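Local coordinates for protein putative 6-phosphogluconolactonase (Neisseria gonorrhoeae, PDB 3LHI) that probably hydrolyses 6-phosphogluconolactone to 6-phosphogluconate, the second step of the oxidative pentose phosphate pathway, at residues Tyr125-Met135 / Ala182-Ile193. Sequence-based numbering, arbitrary orientation. Where two conformers were deposited one is given.
Sequences YKQPDVLILGM and AIAHTGHVFLAI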
ATOM      1  N   TYR A 125      -2.061  -8.753 -11.383  1.00 15.04           N
ATOM      2  CA  TYR A 125      -2.852  -8.117 -10.347  1.00 13.47           C
ATOM      3  C   TYR A 125      -4.108  -8.884  -9.950  1.00 13.83           C
ATOM      4  O   TYR A 125      -4.875  -9.362 -10.806  1.00 14.88           O
ATOM      5  CB  TYR A 125      -3.299  -6.725 -10.803  1.00 12.61           C
ATOM      6  CG  TYR A 125      -4.182  -5.993  -9.840  1.00 12.57           C
ATOM      7  CD1 TYR A 125      -3.638  -5.191  -8.863  1.00 11.93           C
ATOM      8  CD2 TYR A 125      -5.565  -6.078  -9.902  1.00 12.05           C
ATOM      9  CE1 TYR A 125      -4.396  -4.522  -7.980  1.00 12.10           C
ATOM     10  CE2 TYR A 125      -6.361  -5.391  -9.032  1.00 11.43           C
ATOM     11  CZ  TYR A 125      -5.798  -4.582  -8.071  1.00 10.81           C
ATOM     12  OH  TYR A 125      -6.587  -3.859  -7.207  1.00 12.35           O
ATOM     13  N   LYS A 126      -4.312  -8.955  -8.637  0.50 12.93           N
ATOM     14  CA  LYS A 126      -5.527  -9.433  -8.015  0.50 13.53           C
ATOM     15  C   LYS A 126      -6.041  -8.348  -7.060  0.50 12.24           C
ATOM     16  O   LYS A 126      -5.255  -7.747  -6.321  0.50 13.17           O
ATOM     17  CB  LYS A 126      -5.241 -10.716  -7.218  0.50 15.35           C
ATOM     18  CG  LYS A 126      -4.630 -11.815  -8.083  0.50 18.12           C
ATOM     19  CD  LYS A 126      -4.383 -13.081  -7.295  0.50 21.24           C
ATOM     20  CE  LYS A 126      -5.664 -13.798  -6.882  0.50 23.98           C
ATOM     21  NZ  LYS A 126      -5.275 -15.194  -6.535  0.50 24.25           N
ATOM     22  N   GLN A 127      -7.344  -8.111  -7.029  1.00 12.85           N
ATOM     23  CA  GLN A 127      -7.923  -7.168  -6.112  1.00 11.82           C
ATOM     24  C   GLN A 127      -7.566  -7.533  -4.660  1.00 12.57           C
ATOM     25  O   GLN A 127      -7.910  -8.634  -4.206  1.00 13.39           O
ATOM     26  CB  GLN A 127      -9.453  -7.135  -6.236  1.00 14.00           C
ATOM     27  CG  GLN A 127     -10.187  -6.225  -5.259  1.00 13.97           C
ATOM     28  CD  GLN A 127     -10.006  -4.762  -5.562  1.00 16.26           C
ATOM     29  OE1 GLN A 127     -10.489  -4.306  -6.625  1.00 19.42           O
ATOM     30  NE2 GLN A 127      -9.381  -3.979  -4.611  1.00 15.72           N
ATOM     31  N   PRO A 128      -6.913  -6.634  -3.925  1.00 11.15           N
ATOM     32  CA  PRO A 128      -6.643  -6.964  -2.549  1.00 10.54           C
ATOM     33  C   PRO A 128      -7.855  -7.078  -1.670  1.00 11.72           C
ATOM     34  O   PRO A 128      -8.832  -6.358  -1.900  1.00 12.85           O
ATOM     35  CB  PRO A 128      -5.696  -5.862  -2.067  1.00 12.84           C
ATOM     36  CG  PRO A 128      -5.121  -5.333  -3.335  1.00 15.68           C
ATOM     37  CD  PRO A 128      -6.189  -5.458  -4.369  1.00 12.96           C
ATOM     38  N   ASP A 129      -7.790  -7.958  -0.661  1.00 12.05           N
ATOM     39  CA  ASP A 129      -8.774  -8.014   0.405  1.00 12.19           C
ATOM     40  C   ASP A 129      -8.414  -7.059   1.521  1.00 12.00           C
ATOM     41  O   ASP A 129      -9.277  -6.511   2.209  1.00 12.86           O
ATOM     42  CB  ASP A 129      -8.851  -9.415   0.962  1.00 12.49           C
ATOM     43  CG  ASP A 129      -9.254 -10.387  -0.083  1.00 15.77           C
ATOM     44  OD1 ASP A 129     -10.403 -10.193  -0.608  1.00 17.93           O
ATOM     45  OD2 ASP A 129      -8.473 -11.299  -0.425  1.00 14.55           O
ATOM     46  N   VAL A 130      -7.101  -6.886   1.748  1.00 11.53           N
ATOM     47  CA  VAL A 130      -6.579  -6.049   2.848  1.00 11.94           C
ATOM     48  C   VAL A 130      -5.469  -5.186   2.255  1.00 10.82           C
ATOM     49  O   VAL A 130      -4.582  -5.722   1.568  1.00 11.15           O
ATOM     50  CB  VAL A 130      -6.057  -6.898   4.030  1.00 12.07           C
ATOM     51  CG1 VAL A 130      -5.533  -5.979   5.162  1.00 13.92           C
ATOM     52  CG2 VAL A 130      -7.153  -7.847   4.557  1.00 14.33           C
ATOM     53  N   LEU A 131      -5.529  -3.894   2.504  1.00 10.16           N
ATOM     54  CA  LEU A 131      -4.541  -2.924   1.997  1.00 10.11           C
ATOM     55  C   LEU A 131      -4.027  -2.114   3.169  1.00 10.81           C
ATOM     56  O   LEU A 131      -4.813  -1.632   3.986  1.00 11.74           O
ATOM     57  CB  LEU A 131      -5.230  -2.000   0.985  1.00 11.11           C
ATOM     58  CG  LEU A 131      -4.505  -0.724   0.589  1.00 11.60           C
ATOM     59  CD1 LEU A 131      -3.165  -1.002  -0.162  1.00 11.19           C
ATOM     60  CD2 LEU A 131      -5.439   0.129  -0.306  1.00 12.77           C
ATOM     61  N   ILE A 132      -2.706  -1.967   3.280  0.50 10.88           N
ATOM     62  CA  ILE A 132      -2.131  -0.997   4.216  0.50 10.60           C
ATOM     63  C   ILE A 132      -1.446   0.107   3.400  0.50 11.05           C
ATOM     64  O   ILE A 132      -0.524  -0.131   2.604  0.50 11.81           O
ATOM     65  CB  ILE A 132      -1.157  -1.576   5.274  0.50 11.85           C
ATOM     66  CG1 ILE A 132      -1.774  -2.739   6.054  0.50 11.04           C
ATOM     67  CG2 ILE A 132      -0.708  -0.448   6.243  0.50 12.40           C
ATOM     68  CD1 ILE A 132      -1.699  -4.048   5.354  0.50 12.60           C
ATOM     69  N   LEU A 133      -1.977   1.306   3.610  1.00 11.38           N
ATOM     70  CA  LEU A 133      -1.487   2.548   3.049  1.00 12.49           C
ATOM     71  C   LEU A 133      -0.541   3.262   3.999  1.00 11.02           C
ATOM     72  O   LEU A 133      -0.558   3.010   5.217  1.00 12.46           O
ATOM     73  CB  LEU A 133      -2.670   3.467   2.746  1.00 12.55           C
ATOM     74  CG  LEU A 133      -3.603   3.037   1.612  1.00 12.22           C
ATOM     75  CD1 LEU A 133      -4.791   3.972   1.520  1.00 14.94           C
ATOM     76  CD2 LEU A 133      -2.828   2.969   0.306  1.00 14.16           C
ATOM     77  N   GLY A 134       0.295   4.117   3.444  1.00 11.39           N
ATOM     78  CA  GLY A 134       0.994   5.116   4.184  1.00 12.82           C
ATOM     79  C   GLY A 134       0.627   6.485   3.634  1.00 13.77           C
ATOM     80  O   GLY A 134      -0.229   6.606   2.761  1.00 13.54           O
HETATM   81  N   MSE A 135       1.225   7.532   4.172  1.00 12.86           N
HETATM   82  CA  MSE A 135       0.973   8.892   3.711  1.00 13.49           C
HETATM   83  C   MSE A 135       2.250   9.697   3.779  1.00 13.48           C
HETATM   84  O   MSE A 135       2.933   9.672   4.821  1.00 15.85           O
HETATM   85  CB  MSE A 135      -0.112   9.523   4.552  1.00 14.60           C
HETATM   86  CG  MSE A 135      -0.549  10.931   4.074  1.00 14.78           C
HETATM   87 SE   MSE A 135      -1.527  11.870   5.447  0.75 15.40          SE
HETATM   88  CE  MSE A 135       0.020  12.222   6.541  1.00 17.74           C
ATOM     89  N   ALA A 182      -9.151   1.140  -7.235  1.00 10.90           N
ATOM     90  CA  ALA A 182      -8.637  -0.095  -6.670  1.00 11.22           C
ATOM     91  C   ALA A 182      -8.597  -0.009  -5.145  1.00 10.84           C
ATOM     92  O   ALA A 182      -8.965  -0.979  -4.463  1.00 11.97           O
ATOM     93  CB  ALA A 182      -7.224  -0.446  -7.240  1.00 12.22           C
ATOM     94  N   ILE A 183      -8.149   1.119  -4.618  1.00  9.60           N
ATOM     95  CA  ILE A 183      -8.110   1.313  -3.174  1.00 10.36           C
ATOM     96  C   ILE A 183      -9.476   1.279  -2.582  1.00 11.90           C
ATOM     97  O   ILE A 183      -9.731   0.572  -1.591  1.00 12.41           O
ATOM     98  CB  ILE A 183      -7.386   2.669  -2.828  1.00 11.00           C
ATOM     99  CG1 ILE A 183      -5.939   2.591  -3.268  1.00 10.47           C
ATOM    100  CG2 ILE A 183      -7.571   3.057  -1.359  1.00 11.97           C
ATOM    101  CD1 ILE A 183      -5.174   3.975  -3.203  1.00 12.84           C
ATOM    102  N   ALA A 184     -10.409   2.007  -3.212  1.00 12.71           N
ATOM    103  CA  ALA A 184     -11.750   2.158  -2.683  1.00 13.97           C
ATOM    104  C   ALA A 184     -12.509   0.826  -2.645  1.00 13.13           C
ATOM    105  O   ALA A 184     -13.412   0.690  -1.805  1.00 17.77           O
ATOM    106  CB  ALA A 184     -12.530   3.183  -3.485  1.00 15.06           C
ATOM    107  N   HIS A 185     -12.172  -0.086  -3.544  1.00 13.64           N
ATOM    108  CA  HIS A 185     -12.866  -1.372  -3.643  1.00 13.44           C
ATOM    109  C   HIS A 185     -12.151  -2.504  -2.934  1.00 13.99           C
ATOM    110  O   HIS A 185     -12.463  -3.693  -3.088  1.00 16.28           O
ATOM    111  CB  HIS A 185     -13.195  -1.727  -5.099  1.00 13.65           C
ATOM    112  CG  HIS A 185     -14.183  -0.800  -5.695  1.00 15.07           C
ATOM    113  ND1 HIS A 185     -13.817   0.436  -6.186  1.00 15.75           N
ATOM    114  CD2 HIS A 185     -15.536  -0.870  -5.777  1.00 16.94           C
ATOM    115  CE1 HIS A 185     -14.911   1.079  -6.587  1.00 16.68           C
ATOM    116  NE2 HIS A 185     -15.965   0.303  -6.350  1.00 15.98           N
ATOM    117  N   THR A 186     -11.175  -2.145  -2.098  1.00 12.63           N
ATOM    118  CA  THR A 186     -10.504  -3.090  -1.221  1.00 12.29           C
ATOM    119  C   THR A 186     -11.373  -3.212   0.059  1.00 13.69           C
ATOM    120  O   THR A 186     -11.730  -2.228   0.667  1.00 15.45           O
ATOM    121  CB  THR A 186      -9.085  -2.611  -0.870  1.00 12.00           C
ATOM    122  OG1 THR A 186      -8.323  -2.585  -2.081  1.00 13.21           O
ATOM    123  CG2 THR A 186      -8.451  -3.580   0.080  1.00 12.76           C
ATOM    124  N   GLY A 187     -11.627  -4.443   0.503  1.00 15.13           N
ATOM    125  CA  GLY A 187     -12.533  -4.647   1.601  1.00 16.87           C
ATOM    126  C   GLY A 187     -12.102  -4.038   2.924  1.00 15.62           C
ATOM    127  O   GLY A 187     -12.908  -3.516   3.687  1.00 17.61           O
ATOM    128  N   HIS A 188     -10.822  -4.125   3.238  1.00 14.30           N
ATOM    129  CA  HIS A 188     -10.324  -3.612   4.502  1.00 13.72           C
ATOM    130  C   HIS A 188      -9.099  -2.740   4.193  1.00 13.36           C
ATOM    131  O   HIS A 188      -8.087  -3.285   3.729  1.00 14.82           O
ATOM    132  CB  HIS A 188      -9.948  -4.805   5.439  1.00 16.87           C
ATOM    133  CG  HIS A 188     -11.104  -5.695   5.758  1.00 25.05           C
ATOM    134  ND1 HIS A 188     -11.908  -5.483   6.855  1.00 37.88           N
ATOM    135  CD2 HIS A 188     -11.599  -6.789   5.130  1.00 29.90           C
ATOM    136  CE1 HIS A 188     -12.861  -6.403   6.884  1.00 39.31           C
ATOM    137  NE2 HIS A 188     -12.706  -7.196   5.837  1.00 35.67           N
ATOM    138  N   VAL A 189      -9.182  -1.446   4.500  1.00 13.82           N
ATOM    139  CA  VAL A 189      -8.135  -0.487   4.254  1.00 13.94           C
ATOM    140  C   VAL A 189      -7.620   0.039   5.581  1.00 14.51           C
ATOM    141  O   VAL A 189      -8.381   0.547   6.413  1.00 16.46           O
ATOM    142  CB  VAL A 189      -8.627   0.670   3.384  1.00 14.98           C
ATOM    143  CG1 VAL A 189      -7.503   1.680   3.119  1.00 16.91           C
ATOM    144  CG2 VAL A 189      -9.175   0.117   2.027  1.00 14.92           C
ATOM    145  N   PHE A 190      -6.322  -0.048   5.749  1.00 13.04           N
ATOM    146  CA  PHE A 190      -5.611   0.473   6.911  1.00 13.21           C
ATOM    147  C   PHE A 190      -4.680   1.601   6.461  1.00 15.16           C
ATOM    148  O   PHE A 190      -4.166   1.562   5.350  1.00 15.82           O
ATOM    149  CB  PHE A 190      -4.783  -0.607   7.556  1.00 13.45           C
ATOM    150  CG  PHE A 190      -5.565  -1.713   8.167  1.00 13.98           C
ATOM    151  CD1 PHE A 190      -6.019  -2.796   7.400  1.00 15.38           C
ATOM    152  CD2 PHE A 190      -5.864  -1.686   9.495  1.00 15.40           C
ATOM    153  CE1 PHE A 190      -6.782  -3.805   7.997  1.00 14.63           C
ATOM    154  CE2 PHE A 190      -6.569  -2.676  10.077  1.00 15.30           C
ATOM    155  CZ  PHE A 190      -7.069  -3.712   9.332  1.00 14.73           C
ATOM    156  N   LEU A 191      -4.443   2.585   7.321  1.00 14.93           N
ATOM    157  CA  LEU A 191      -3.458   3.656   7.110  1.00 13.97           C
ATOM    158  C   LEU A 191      -2.563   3.669   8.350  1.00 16.54           C
ATOM    159  O   LEU A 191      -3.085   3.781   9.490  1.00 17.96           O
ATOM    160  CB  LEU A 191      -4.157   5.015   6.948  1.00 15.04           C
ATOM    161  CG  LEU A 191      -3.202   6.215   6.853  1.00 16.00           C
ATOM    162  CD1 LEU A 191      -2.314   6.145   5.623  1.00 16.91           C
ATOM    163  CD2 LEU A 191      -4.006   7.511   6.847  1.00 18.43           C
ATOM    164  N   ALA A 192      -1.263   3.599   8.140  1.00 15.04           N
ATOM    165  CA  ALA A 192      -0.297   3.726   9.209  1.00 16.53           C
ATOM    166  C   ALA A 192       0.544   4.958   9.008  1.00 17.14           C
ATOM    167  O   ALA A 192       1.115   5.155   7.938  1.00 17.92           O
ATOM    168  CB  ALA A 192       0.609   2.513   9.210  1.00 19.55           C
ATOM    169  N   ILE A 193       0.550   5.827  10.021  1.00 17.18           N
ATOM    170  CA  ILE A 193       1.285   7.084   9.991  1.00 18.14           C
ATOM    171  C   ILE A 193       1.953   7.299  11.345  1.00 21.29           C
ATOM    172  O   ILE A 193       1.492   6.786  12.345  1.00 20.45           O
ATOM    173  CB  ILE A 193       0.374   8.263   9.597  1.00 17.19           C
ATOM    174  CG1 ILE A 193      -0.907   8.313  10.416  1.00 20.11           C
ATOM    175  CG2 ILE A 193       0.150   8.340   8.058  1.00 19.27           C
ATOM    176  CD1 ILE A 193      -1.581   9.693  10.445  1.00 23.11           C
TER
HETATM  177  O   HOH W   1     -11.690  -6.565  -1.383  1.00 21.27           O
HETATM  178  O   HOH W   2       2.911   6.661   6.477  1.00 16.94           O
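Leu131 lies beside Val189 and Leu133 beside Leu191 where strands 130-133 and 188-194 run parallel. Five backbone hydrogen bonds join the two segments. The first, His188 N to Asp129 O, is the most bent, at 139°. Leu131 uses N and O, to His188 O and Phe190 N; Leu133 does likewise, to Phe190 O, nearly straight at 2.8 Å, and Ala192 N. Beyond the last bond, a water bridges Met135 N and Ala192 O.

Gln127 has CG anti to its nitrogen (chi1 177°) and a bend at chi2 (72°), which turn its amide to the last turn of helix 180-184. NE2 donates to Ala182 O at 3.0 Å, on a lone pair. Thr186 OG1 is the second donor to this oxygen.

Apolar side chains pack on both faces of the sheet. On one, Val130 CG1 lies 3.8 Å from Phe190 CE1, while Ile132 CG1 rests on Phe190 CB. Helix 11-33 covers Val130 and Phe190. On the other, Leu131 CD2 meets Ile183 CG2 at 3.8 Å, and Leu133 CD1 touches Val189 CG1. Thr186 CG2 packs on Leu131 CB at 3.7 Å.

Strand 130-133 also pairs with 36-40, and 188-194 with 226-231. Such inner parallel strands fit the Rossmann-like α/β fold of the glucosamine-6-phosphate isomerase/6-phosphogluconolactonase family.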